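Butyryl-CoA dehydrogenase (Marinomonas mediterranea, PDB 6CXT) is a flavoprotein of the acyl-CoA dehydrogenase family that binds flavin-adenine dinucleotide and carries the family's N-terminal, middle and C-terminal domains. Local coordinates at residues B[178-187]-B[223-234]; B[190-199]-B[209-219]. One frame throughout, in Å; residues are numbered along the deposited sequence.

Contact 1. Residues B[178-187]-B[223-234]; sequences YLGQTAFVVP and YALGREGQGARI
Tyr-178 reaches Arg-233 through its phenol: with CG anti to the backbone N (chi1 167°), the ring passes Ala-232, whose small CB lies 3.7 Å from CD1, and OH accepts a 2.9 Å hydrogen bond from Arg-233 NH1. Ring and guanidinium planes stand 84° apart, and the tyrosine side chain is about 4 Å from the bound FK4. Arg-233 NE forms a salt bridge with Glu-55 of the Alpha/beta hydrolase fold protein chain. Leu-179 lays CD2 along the arginine's aliphatic CD. Gly-229, on a type II turn from Arg-227 to Gln-230, has a positive phi and brings its CA against Leu-179 O. One water bridges Tyr-178 O and Gly-229 O and accepts from Gln-181 N and Ala-232 N. Thr-182 OG1 takes a nearly straight bond from Gly-229 N (3.0 Å, 168°) and also bonds to Thr-172. Gly-231 lets the backbones approach to 3.7 Å, CA to CA with Thr-182. Short strand 224-225, outermost within this chain in the mixed middle-domain sheet, pairs antiparallel with 181-187 and leads through the turn into helix 231-245. Phe-184 CD1 rests on Ala-224. Val-185 N donates to Tyr-223 O at 2.8 Å, while CG2 packs on Leu-225 CD1. Pro-187 CG makes a CH-pi contact over one Tyr-223 face. Backbone bonds thus run throughout, with water bridging added at the turn and apolar packing at the strand end.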
loop_
_atom_site.group_PDB
_atom_site.type_symbol
_atom_site.label_atom_id
_atom_site.label_comp_id
_atom_site.label_asym_id
_atom_site.label_seq_id
_atom_site.Cartn_x
_atom_site.Cartn_y
_atom_site.Cartn_z
ATOM N N TYR B 178 -17.386 -6.428 32.840
ATOM C CA TYR B 178 -16.685 -5.178 32.560
ATOM C C TYR B 178 -16.522 -4.272 33.757
ATOM O O TYR B 178 -15.527 -3.524 33.857
ATOM C CB TYR B 178 -17.440 -4.455 31.386
ATOM C CG TYR B 178 -17.113 -3.016 31.095
ATOM C CD1 TYR B 178 -15.816 -2.626 30.719
ATOM C CD2 TYR B 178 -18.121 -2.028 31.158
ATOM C CE1 TYR B 178 -15.529 -1.288 30.429
ATOM C CE2 TYR B 178 -17.854 -0.687 30.876
ATOM C CZ TYR B 178 -16.549 -0.321 30.503
ATOM O OH TYR B 178 -16.286 1.000 30.207
ATOM N N LEU B 179 -17.484 -4.313 34.692
ATOM C CA LEU B 179 -17.370 -3.444 35.857
ATOM C C LEU B 179 -16.995 -4.280 37.111
ATOM O O LEU B 179 -17.285 -3.885 38.261
ATOM C CB LEU B 179 -18.632 -2.600 36.044
ATOM C CG LEU B 179 -19.023 -1.717 34.849
ATOM C CD1 LEU B 179 -20.411 -1.146 35.111
ATOM C CD2 LEU B 179 -18.024 -0.558 34.635
ATOM N N GLY B 180 -16.377 -5.432 36.852
ATOM C CA GLY B 180 -15.888 -6.329 37.913
ATOM C C GLY B 180 -14.377 -6.454 38.161
ATOM O O GLY B 180 -13.921 -7.472 38.750
ATOM N N GLN B 181 -13.615 -5.417 37.787
ATOM C CA GLN B 181 -12.169 -5.442 37.943
ATOM C C GLN B 181 -11.784 -4.286 38.794
ATOM O O GLN B 181 -12.520 -3.324 38.888
ATOM C CB GLN B 181 -11.465 -5.336 36.531
ATOM C CG GLN B 181 -11.688 -6.546 35.669
ATOM C CD GLN B 181 -11.269 -6.335 34.196
ATOM O OE1 GLN B 181 -10.911 -5.234 33.817
ATOM N NE2 GLN B 181 -11.312 -7.393 33.398
ATOM N N THR B 182 -10.586 -4.340 39.395
ATOM C CA THR B 182 -10.080 -3.257 40.222
ATOM C C THR B 182 -8.570 -3.075 39.998
ATOM O O THR B 182 -7.870 -4.050 39.725
ATOM C CB THR B 182 -10.374 -3.609 41.753
ATOM O OG1 THR B 182 -11.802 -3.822 41.915
ATOM C CG2 THR B 182 -9.899 -2.554 42.703
ATOM N N ALA B 183 -8.128 -1.823 40.103
ATOM C CA ALA B 183 -6.734 -1.454 39.987
ATOM C C ALA B 183 -6.088 -1.331 41.357
ATOM O O ALA B 183 -6.676 -0.731 42.281
ATOM C CB ALA B 183 -6.608 -0.137 39.247
ATOM N N PHE B 184 -4.861 -1.840 41.467
ATOM C CA PHE B 184 -4.105 -1.800 42.736
ATOM C C PHE B 184 -2.661 -1.401 42.447
ATOM O O PHE B 184 -2.110 -1.786 41.411
ATOM C CB PHE B 184 -4.035 -3.228 43.310
ATOM C CG PHE B 184 -5.371 -3.799 43.687
ATOM C CD1 PHE B 184 -5.941 -3.520 44.952
ATOM C CD2 PHE B 184 -6.053 -4.643 42.808
ATOM C CE1 PHE B 184 -7.164 -4.076 45.304
ATOM C CE2 PHE B 184 -7.290 -5.199 43.149
ATOM C CZ PHE B 184 -7.837 -4.923 44.420
ATOM N N VAL B 185 -2.062 -0.638 43.340
ATOM C CA VAL B 185 -0.620 -0.396 43.320
ATOM C C VAL B 185 -0.007 -1.427 44.249
ATOM O O VAL B 185 -0.362 -1.471 45.439
ATOM C CB VAL B 185 -0.282 1.004 43.839
ATOM C CG1 VAL B 185 1.236 1.199 43.942
ATOM C CG2 VAL B 185 -0.890 2.073 42.944
ATOM N N VAL B 186 0.869 -2.284 43.727
ATOM C CA VAL B 186 1.418 -3.407 44.481
ATOM C C VAL B 186 2.916 -3.125 44.685
ATOM O O VAL B 186 3.683 -3.171 43.711
ATOM C CB VAL B 186 1.190 -4.741 43.779
ATOM C CG1 VAL B 186 1.775 -5.914 44.577
ATOM C CG2 VAL B 186 -0.294 -4.957 43.513
ATOM N N PRO B 187 3.340 -2.841 45.904
ATOM C CA PRO B 187 4.767 -2.620 46.094
ATOM C C PRO B 187 5.595 -3.878 45.795
ATOM O O PRO B 187 5.172 -4.965 46.042
ATOM C CB PRO B 187 4.875 -2.185 47.557
ATOM C CG PRO B 187 3.506 -1.798 47.951
ATOM C CD PRO B 187 2.577 -2.624 47.128
ATOM N N TYR B 223 -4.013 0.716 49.030
ATOM C CA TYR B 223 -3.267 0.591 47.758
ATOM C C TYR B 223 -4.176 0.455 46.525
ATOM O O TYR B 223 -3.661 0.515 45.396
ATOM C CB TYR B 223 -2.259 -0.586 47.812
ATOM C CG TYR B 223 -1.016 -0.228 48.587
ATOM C CD1 TYR B 223 -0.085 0.675 48.070
ATOM C CD2 TYR B 223 -0.789 -0.765 49.882
ATOM C CE1 TYR B 223 1.038 1.048 48.793
ATOM C CE2 TYR B 223 0.348 -0.415 50.610
ATOM C CZ TYR B 223 1.255 0.473 50.064
ATOM O OH TYR B 223 2.352 0.816 50.786
ATOM N N ALA B 224 -5.492 0.265 46.726
ATOM C CA ALA B 224 -6.457 0.261 45.607
ATOM C C ALA B 224 -6.507 1.641 44.981
ATOM O O ALA B 224 -6.448 2.664 45.674
ATOM C CB ALA B 224 -7.853 -0.214 46.028
ATOM N N LEU B 225 -6.565 1.654 43.646
ATOM C CA LEU B 225 -6.807 2.872 42.885
ATOM C C LEU B 225 -8.304 2.905 42.543
ATOM O O LEU B 225 -8.835 1.969 41.912
ATOM C CB LEU B 225 -5.983 2.829 41.597
ATOM C CG LEU B 225 -4.722 3.657 41.457
ATOM C CD1 LEU B 225 -4.008 3.885 42.783
ATOM C CD2 LEU B 225 -3.832 3.076 40.361
ATOM N N GLY B 226 -8.962 3.982 42.952
ATOM C CA GLY B 226 -10.407 4.150 42.732
ATOM C C GLY B 226 -11.201 3.167 43.574
ATOM O O GLY B 226 -10.701 2.658 44.556
ATOM N N ARG B 227 -12.416 2.874 43.155
ATOM C CA ARG B 227 -13.322 1.984 43.874
ATOM C C ARG B 227 -13.232 0.573 43.341
ATOM O O ARG B 227 -12.824 0.362 42.189
ATOM C CB ARG B 227 -14.772 2.511 43.702
ATOM C CG ARG B 227 -15.086 3.744 44.528
ATOM C CD ARG B 227 -16.283 4.492 43.967
ATOM N NE ARG B 227 -15.841 5.714 43.287
ATOM C CZ ARG B 227 -16.456 6.311 42.266
ATOM N NH1 ARG B 227 -17.570 5.808 41.745
ATOM N NH2 ARG B 227 -15.930 7.412 41.742
ATOM N N GLU B 228 -13.628 -0.417 44.138
ATOM C CA GLU B 228 -13.840 -1.753 43.591
ATOM C C GLU B 228 -14.735 -1.671 42.345
ATOM O O GLU B 228 -15.750 -0.943 42.338
ATOM C CB GLU B 228 -14.439 -2.719 44.619
ATOM C CG GLU B 228 -14.421 -4.193 44.176
ATOM C CD GLU B 228 -15.658 -4.637 43.358
ATOM O OE1 GLU B 228 -16.752 -4.106 43.688
ATOM O OE2 GLU B 228 -15.571 -5.518 42.422
ATOM N N GLY B 229 -14.340 -2.409 41.303
ATOM C CA GLY B 229 -15.092 -2.463 40.032
ATOM C C GLY B 229 -14.710 -1.447 38.951
ATOM O O GLY B 229 -15.133 -1.616 37.779
ATOM N N GLN B 230 -13.972 -0.398 39.325
ATOM C CA GLN B 230 -13.586 0.673 38.402
ATOM C C GLN B 230 -12.337 0.328 37.526
ATOM O O GLN B 230 -11.914 1.168 36.746
ATOM C CB GLN B 230 -13.305 1.991 39.114
ATOM C CG GLN B 230 -14.522 2.642 39.751
ATOM C CD GLN B 230 -14.276 4.062 40.269
ATOM O OE1 GLN B 230 -13.217 4.409 40.816
ATOM N NE2 GLN B 230 -15.298 4.900 40.110
ATOM N N GLY B 231 -11.787 -0.865 37.702
ATOM C CA GLY B 231 -10.513 -1.298 37.094
ATOM C C GLY B 231 -10.497 -1.099 35.576
ATOM O O GLY B 231 -9.538 -0.495 35.041
ATOM N N ALA B 232 -11.525 -1.605 34.885
ATOM C CA ALA B 232 -11.580 -1.470 33.420
ATOM C C ALA B 232 -11.523 -0.017 32.941
ATOM O O ALA B 232 -10.794 0.298 31.983
ATOM C CB ALA B 232 -12.777 -2.192 32.843
ATOM N N ARG B 233 -12.258 0.874 33.598
ATOM C CA ARG B 233 -12.305 2.284 33.220
ATOM C C ARG B 233 -11.087 3.081 33.622
ATOM O O ARG B 233 -10.671 4.018 32.919
ATOM C CB ARG B 233 -13.632 2.945 33.658
ATOM C CG ARG B 233 -14.826 2.283 32.948
ATOM C CD ARG B 233 -16.204 2.815 33.355
ATOM N NE ARG B 233 -16.400 4.187 32.913
ATOM C CZ ARG B 233 -16.823 4.569 31.703
ATOM N NH1 ARG B 233 -17.146 3.685 30.742
ATOM N NH2 ARG B 233 -16.946 5.874 31.470
ATOM N N ILE B 234 -10.474 2.723 34.740
ATOM C CA ILE B 234 -9.196 3.321 35.092
ATOM C C ILE B 234 -8.115 2.862 34.068
ATOM O O ILE B 234 -7.275 3.663 33.675
ATOM C CB ILE B 234 -8.773 2.941 36.546
ATOM C CG1 ILE B 234 -9.709 3.706 37.518
ATOM C CG2 ILE B 234 -7.300 3.337 36.831
ATOM C CD1 ILE B 234 -9.510 3.393 38.985
HETATM O O HOH W 1 -13.819 -3.072 35.966
HETATM O O HOH W 2 -17.591 -5.048 40.810
HETATM O O HOH W 3 -10.291 0.178 40.654
#

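Contact 2. Residues B[190-199]-B[209-219]; sequences TPGISVGNDY and LNQVFFDNCTI. With FAD (flavin-adenine dinucleotide), chain D.
Strands 193-195 and 209-214 run antiparallel, their short axes 4.8 Å apart at closest approach and 163° from one another. Ser-194 and Phe-213 form the hydrogen-bonded pair, Phe-213 N giving 2.9 Å to Ser-194 O and Phe-213 O receiving the reciprocal bond; Ile-193 with Phe-214 and Val-195 with Val-212 are the non-hydrogen-bonded pairs on either side. Gly-196 N to Gln-211 O and Tyr-199 N to Leu-209 O carry the pairing onward, and Asp-215 N to Gly-192 O adds a further bond toward the corner, where Thr-190 CG2 packs on Cys-217 CB. Gly-192, in the type II turn from Thr-190 to Ile-193, has a positive phi that glycine accepts readily.

This is the edge of the antiparallel sheet of the middle domain, with strand 193-195 outermost within this chain and strand 147-158 on the far side of 209-220. Asn-216 and Cys-217 both face Leu-150 as a G1 bulge, where the chain turns a corner.

The branched, apolar Ile-193 suits the face it shares with Phe-214 and Val-212: CG1 lies 3.7 Å from Phe-214 CD1, and CG2 meets Val-212 CG1. At the other end Asn-210 ND2 grips two acceptors, Gly-196 O at 3.0 Å and the anti lone pair of Asp-198 OD1 at 2.7 Å; Asp-198 OD1 also bonds Ser-161. Asn-210 places CG beside its own backbone N (chi1 -51°), which carries the amide across to both acceptors. Tyr-199 lays CD2 3.9 Å from Leu-209 CG, and Leu-344 of the second subunit packs on both residues. Leu-209 turns CD1 onto the flavin, 3.7 Å from FAD C6.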
loop_
_atom_site.group_PDB
_atom_site.type_symbol
_atom_site.label_atom_id
_atom_site.label_comp_id
_atom_site.label_asym_id
_atom_site.label_seq_id
_atom_site.Cartn_x
_atom_site.Cartn_y
_atom_site.Cartn_z
ATOM N N THR B 190 6.254 -6.726 48.436
ATOM C CA THR B 190 5.121 -7.577 48.865
ATOM C C THR B 190 5.541 -9.054 48.707
ATOM O O THR B 190 5.810 -9.525 47.568
ATOM C CB THR B 190 3.827 -7.286 48.053
ATOM O OG1 THR B 190 3.539 -5.882 48.088
ATOM C CG2 THR B 190 2.647 -8.121 48.547
ATOM N N PRO B 191 5.580 -9.832 49.837
ATOM C CA PRO B 191 5.839 -11.236 49.680
ATOM C C PRO B 191 4.901 -11.904 48.722
ATOM O O PRO B 191 3.677 -11.688 48.735
ATOM C CB PRO B 191 5.641 -11.803 51.114
ATOM C CG PRO B 191 6.093 -10.663 51.964
ATOM C CD PRO B 191 5.425 -9.486 51.269
ATOM N N GLY B 192 5.478 -12.747 47.880
ATOM C CA GLY B 192 4.681 -13.514 46.920
ATOM C C GLY B 192 4.897 -13.051 45.443
ATOM O O GLY B 192 4.473 -13.747 44.518
ATOM N N ILE B 193 5.551 -11.911 45.245
ATOM C CA ILE B 193 5.999 -11.468 43.878
ATOM C C ILE B 193 7.266 -12.220 43.420
ATOM O O ILE B 193 8.263 -12.301 44.155
ATOM C CB ILE B 193 6.247 -9.955 43.807
ATOM C CG1 ILE B 193 4.961 -9.210 44.114
ATOM C CG2 ILE B 193 6.849 -9.555 42.418
ATOM C CD1 ILE B 193 5.208 -7.728 44.300
ATOM N N SER B 194 7.224 -12.790 42.212
ATOM C CA SER B 194 8.450 -13.287 41.560
ATOM C C SER B 194 8.445 -12.722 40.090
ATOM O O SER B 194 7.367 -12.398 39.542
ATOM C CB SER B 194 8.550 -14.785 41.590
ATOM O OG SER B 194 7.364 -15.266 41.019
ATOM N N VAL B 195 9.646 -12.498 39.566
ATOM C CA VAL B 195 9.797 -11.822 38.286
ATOM C C VAL B 195 10.781 -12.683 37.490
ATOM O O VAL B 195 11.873 -13.049 38.004
ATOM C CB VAL B 195 10.368 -10.409 38.510
ATOM C CG1 VAL B 195 10.544 -9.650 37.165
ATOM C CG2 VAL B 195 9.528 -9.585 39.501
ATOM N N GLY B 196 10.446 -12.993 36.224
ATOM C CA GLY B 196 11.372 -13.737 35.355
ATOM C C GLY B 196 12.449 -12.804 34.811
ATOM O O GLY B 196 12.326 -11.565 34.886
ATOM N N ASN B 197 13.512 -13.379 34.223
ATOM C CA ASN B 197 14.559 -12.543 33.648
ATOM C C ASN B 197 13.979 -11.735 32.457
ATOM O O ASN B 197 12.991 -12.166 31.847
ATOM C CB ASN B 197 15.730 -13.439 33.143
ATOM C CG ASN B 197 16.601 -13.963 34.292
ATOM O OD1 ASN B 197 16.470 -13.530 35.416
ATOM N ND2 ASN B 197 17.520 -14.846 33.988
ATOM N N ASP B 198 14.601 -10.622 32.139
ATOM C CA ASP B 198 14.205 -9.796 31.027
ATOM C C ASP B 198 14.141 -10.639 29.743
ATOM O O ASP B 198 15.021 -11.361 29.482
ATOM C CB ASP B 198 15.234 -8.687 30.811
ATOM C CG ASP B 198 15.291 -7.680 31.937
ATOM O OD1 ASP B 198 14.490 -7.729 32.848
ATOM O OD2 ASP B 198 16.144 -6.814 31.886
ATOM N N TYR B 199 13.070 -10.551 28.979
ATOM C CA TYR B 199 12.990 -11.262 27.728
ATOM C C TYR B 199 13.955 -10.695 26.723
ATOM O O TYR B 199 14.117 -9.478 26.630
ATOM C CB TYR B 199 11.631 -11.072 27.081
ATOM C CG TYR B 199 10.539 -11.826 27.744
ATOM C CD1 TYR B 199 10.568 -13.244 27.794
ATOM C CD2 TYR B 199 9.446 -11.157 28.276
ATOM C CE1 TYR B 199 9.525 -13.965 28.391
ATOM C CE2 TYR B 199 8.398 -11.860 28.868
ATOM C CZ TYR B 199 8.465 -13.257 28.921
ATOM O OH TYR B 199 7.440 -13.962 29.502
ATOM N N LEU B 209 11.334 -6.230 29.755
ATOM C CA LEU B 209 10.004 -6.838 29.593
ATOM C C LEU B 209 10.032 -8.165 30.360
ATOM O O LEU B 209 10.885 -9.012 30.139
ATOM C CB LEU B 209 9.679 -7.085 28.085
ATOM C CG LEU B 209 8.235 -7.469 27.809
ATOM C CD1 LEU B 209 7.229 -6.392 28.207
ATOM C CD2 LEU B 209 8.055 -7.795 26.318
ATOM N N ASN B 210 9.047 -8.380 31.238
ATOM C CA ASN B 210 9.143 -9.550 32.098
ATOM C C ASN B 210 7.797 -10.183 32.425
ATOM O O ASN B 210 6.778 -9.504 32.521
ATOM C CB ASN B 210 9.716 -9.110 33.501
ATOM C CG ASN B 210 10.964 -8.295 33.397
ATOM O OD1 ASN B 210 10.892 -7.079 33.245
ATOM N ND2 ASN B 210 12.130 -8.955 33.505
ATOM N N GLN B 211 7.851 -11.472 32.701
ATOM C CA GLN B 211 6.728 -12.154 33.363
ATOM C C GLN B 211 6.799 -11.805 34.888
ATOM O O GLN B 211 7.901 -11.794 35.471
ATOM C CB GLN B 211 6.897 -13.646 33.150
ATOM C CG GLN B 211 5.671 -14.442 33.525
ATOM C CD GLN B 211 5.667 -15.750 32.801
ATOM O OE1 GLN B 211 6.573 -16.568 32.977
ATOM N NE2 GLN B 211 4.670 -15.945 31.944
ATOM N N VAL B 212 5.639 -11.527 35.480
ATOM C CA VAL B 212 5.568 -11.214 36.914
ATOM C C VAL B 212 4.438 -12.083 37.447
ATOM O O VAL B 212 3.349 -12.115 36.834
ATOM C CB VAL B 212 5.280 -9.734 37.236
ATOM C CG1 VAL B 212 5.326 -9.512 38.778
ATOM C CG2 VAL B 212 6.300 -8.783 36.556
ATOM N N PHE B 213 4.722 -12.837 38.523
ATOM C CA PHE B 213 3.695 -13.701 39.167
ATOM C C PHE B 213 3.361 -13.148 40.575
ATOM O O PHE B 213 4.251 -12.661 41.292
ATOM C CB PHE B 213 4.097 -15.197 39.189
ATOM C CG PHE B 213 2.919 -16.117 39.484
ATOM C CD1 PHE B 213 2.067 -16.569 38.446
ATOM C CD2 PHE B 213 2.589 -16.505 40.831
ATOM C CE1 PHE B 213 0.951 -17.390 38.730
ATOM C CE2 PHE B 213 1.465 -17.323 41.100
ATOM C CZ PHE B 213 0.651 -17.757 40.055
ATOM N N PHE B 214 2.076 -13.173 40.919
ATOM C CA PHE B 214 1.604 -12.690 42.223
ATOM C C PHE B 214 1.015 -13.912 42.886
ATOM O O PHE B 214 -0.024 -14.448 42.454
ATOM C CB PHE B 214 0.594 -11.574 42.032
ATOM C CG PHE B 214 1.163 -10.356 41.358
ATOM C CD1 PHE B 214 1.827 -9.361 42.084
ATOM C CD2 PHE B 214 1.039 -10.200 39.958
ATOM C CE1 PHE B 214 2.355 -8.216 41.487
ATOM C CE2 PHE B 214 1.574 -9.049 39.342
ATOM C CZ PHE B 214 2.230 -8.062 40.085
ATOM N N ASP B 215 1.751 -14.436 43.855
ATOM C CA ASP B 215 1.358 -15.662 44.562
ATOM C C ASP B 215 0.832 -15.232 45.933
ATOM O O ASP B 215 1.638 -14.971 46.860
ATOM C CB ASP B 215 2.575 -16.592 44.693
ATOM C CG ASP B 215 2.307 -17.835 45.545
ATOM O OD1 ASP B 215 1.159 -18.194 45.807
ATOM O OD2 ASP B 215 3.287 -18.492 45.932
ATOM N N ASN B 216 -0.498 -15.114 46.041
ATOM C CA ASN B 216 -1.147 -14.712 47.314
ATOM C C ASN B 216 -0.481 -13.523 47.937
ATOM O O ASN B 216 0.055 -13.586 49.047
ATOM C CB ASN B 216 -1.220 -15.914 48.291
ATOM C CG ASN B 216 -2.259 -16.959 47.836
ATOM O OD1 ASN B 216 -3.417 -16.629 47.517
ATOM N ND2 ASN B 216 -1.847 -18.215 47.782
ATOM N N CYS B 217 -0.477 -12.423 47.202
ATOM C CA CYS B 217 0.138 -11.206 47.653
ATOM C C CYS B 217 -0.934 -10.494 48.432
ATOM O O CYS B 217 -2.020 -10.229 47.884
ATOM C CB CYS B 217 0.562 -10.326 46.446
ATOM S SG CYS B 217 1.988 -11.065 45.639
ATOM N N THR B 218 -0.606 -10.136 49.678
ATOM C CA THR B 218 -1.492 -9.352 50.523
ATOM C C THR B 218 -1.169 -7.919 50.528
ATOM O O THR B 218 -0.054 -7.497 50.886
ATOM C CB THR B 218 -1.487 -9.963 51.964
ATOM O OG1 THR B 218 -1.994 -11.283 51.815
ATOM C CG2 THR B 218 -2.368 -9.151 52.899
ATOM N N ILE B 219 -2.142 -7.099 50.156
ATOM C CA ILE B 219 -1.885 -5.668 50.255
ATOM C C ILE B 219 -3.039 -4.936 50.972
ATOM O O ILE B 219 -4.206 -5.348 50.866
ATOM C CB ILE B 219 -1.694 -5.006 48.849
ATOM C CG1 ILE B 219 -2.929 -5.277 47.997
ATOM C CG2 ILE B 219 -0.456 -5.578 48.107
ATOM C CD1 ILE B 219 -2.926 -4.468 46.722
HETATM P PA FAD D . -3.281 -11.109 20.876
HETATM O O1A FAD D . -4.251 -10.227 21.639
HETATM O O2A FAD D . -3.174 -12.617 21.036
HETATM O O5B FAD D . -3.423 -10.729 19.300
HETATM C C5B FAD D . -2.803 -11.514 18.255
HETATM C C4B FAD D . -3.358 -10.936 16.937
HETATM O O4B FAD D . -4.805 -11.033 16.930
HETATM C C3B FAD D . -3.002 -9.460 16.791
HETATM O O3B FAD D . -2.829 -9.277 15.380
HETATM C C2B FAD D . -4.310 -8.754 17.210
HETATM O O2B FAD D . -4.444 -7.407 16.691
HETATM C C1B FAD D . -5.389 -9.761 16.709
HETATM N N9A FAD D . -6.642 -9.524 17.457
HETATM C C8A FAD D . -6.897 -9.820 18.760
HETATM N N7A FAD D . -8.144 -9.344 19.112
HETATM C C5A FAD D . -8.677 -8.720 18.025
HETATM C C6A FAD D . -9.937 -8.014 17.674
HETATM N N6A FAD D . -10.941 -7.816 18.600
HETATM N N1A FAD D . -10.051 -7.529 16.401
HETATM C C2A FAD D . -9.071 -7.670 15.444
HETATM N N3A FAD D . -7.918 -8.326 15.707
HETATM C C4A FAD D . -7.666 -8.848 16.939
HETATM N N1 FAD D . 1.288 -5.356 28.615
HETATM C C2 FAD D . 1.180 -4.855 29.898
HETATM O O2 FAD D . 0.178 -5.241 30.561
HETATM N N3 FAD D . 2.087 -4.004 30.459
HETATM C C4 FAD D . 3.201 -3.641 29.792
HETATM O O4 FAD D . 4.011 -2.879 30.320
HETATM C C4X FAD D . 3.401 -4.155 28.393
HETATM N N5 FAD D . 4.498 -3.872 27.655
HETATM C C5X FAD D . 4.711 -4.394 26.414
HETATM C C6 FAD D . 5.903 -4.037 25.729
HETATM C C7 FAD D . 6.151 -4.583 24.452
HETATM C C7M FAD D . 7.438 -4.230 23.749
HETATM C C8 FAD D . 5.183 -5.504 23.833
HETATM C C8M FAD D . 5.433 -6.068 22.475
HETATM C C9 FAD D . 3.980 -5.836 24.493
HETATM C C9A FAD D . 3.724 -5.294 25.773
HETATM N N10 FAD D . 2.540 -5.618 26.510
HETATM C C10 FAD D . 2.369 -5.059 27.824
HETATM C "C1'" FAD D . 1.533 -6.524 25.975
HETATM C "C2'" FAD D . 0.736 -5.797 24.867
HETATM O "O2'" FAD D . -0.147 -4.776 25.364
HETATM C "C3'" FAD D . 0.037 -6.847 24.018
HETATM O "O3'" FAD D . 1.079 -7.582 23.342
HETATM C "C4'" FAD D . -1.080 -6.386 23.066
HETATM O "O4'" FAD D . -2.232 -5.907 23.831
HETATM C "C5'" FAD D . -1.545 -7.534 22.158
HETATM O "O5'" FAD D . -1.840 -8.664 22.989
HETATM P P FAD D . -1.237 -10.067 22.612
HETATM O O1P FAD D . -1.738 -11.124 23.601
HETATM O O2P FAD D . 0.270 -10.033 22.440
HETATM O O3P FAD D . -1.826 -10.481 21.178
HETATM O O HOH W 4 1.932 -11.028 50.789
HETATM O O HOH W 5 10.417 -12.876 32.210
HETATM O O HOH W 6 13.427 -7.258 27.954
#

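The two contacts lie about 18 Å apart, centre to centre, and belong to the two main sheets of the middle domain. Contact 2 falls within the chain between the segments of contact 1: strand 181-187 leads to 193-195, and strand 209-220 to 224-225 and then helix 231-245. Contact 1 therefore closes the longer excursion and joins the mixed sheet to the start of the C-terminal helices, whereas contact 2 forms an edge of the antiparallel sheet. The sheets pack against each other where Val-186 CG1 meets Ile-193 CD1 and Phe-214 CE1, and Phe-184 meets Ile-219. One contact faces the partner protein, the other the flavin and second subunit.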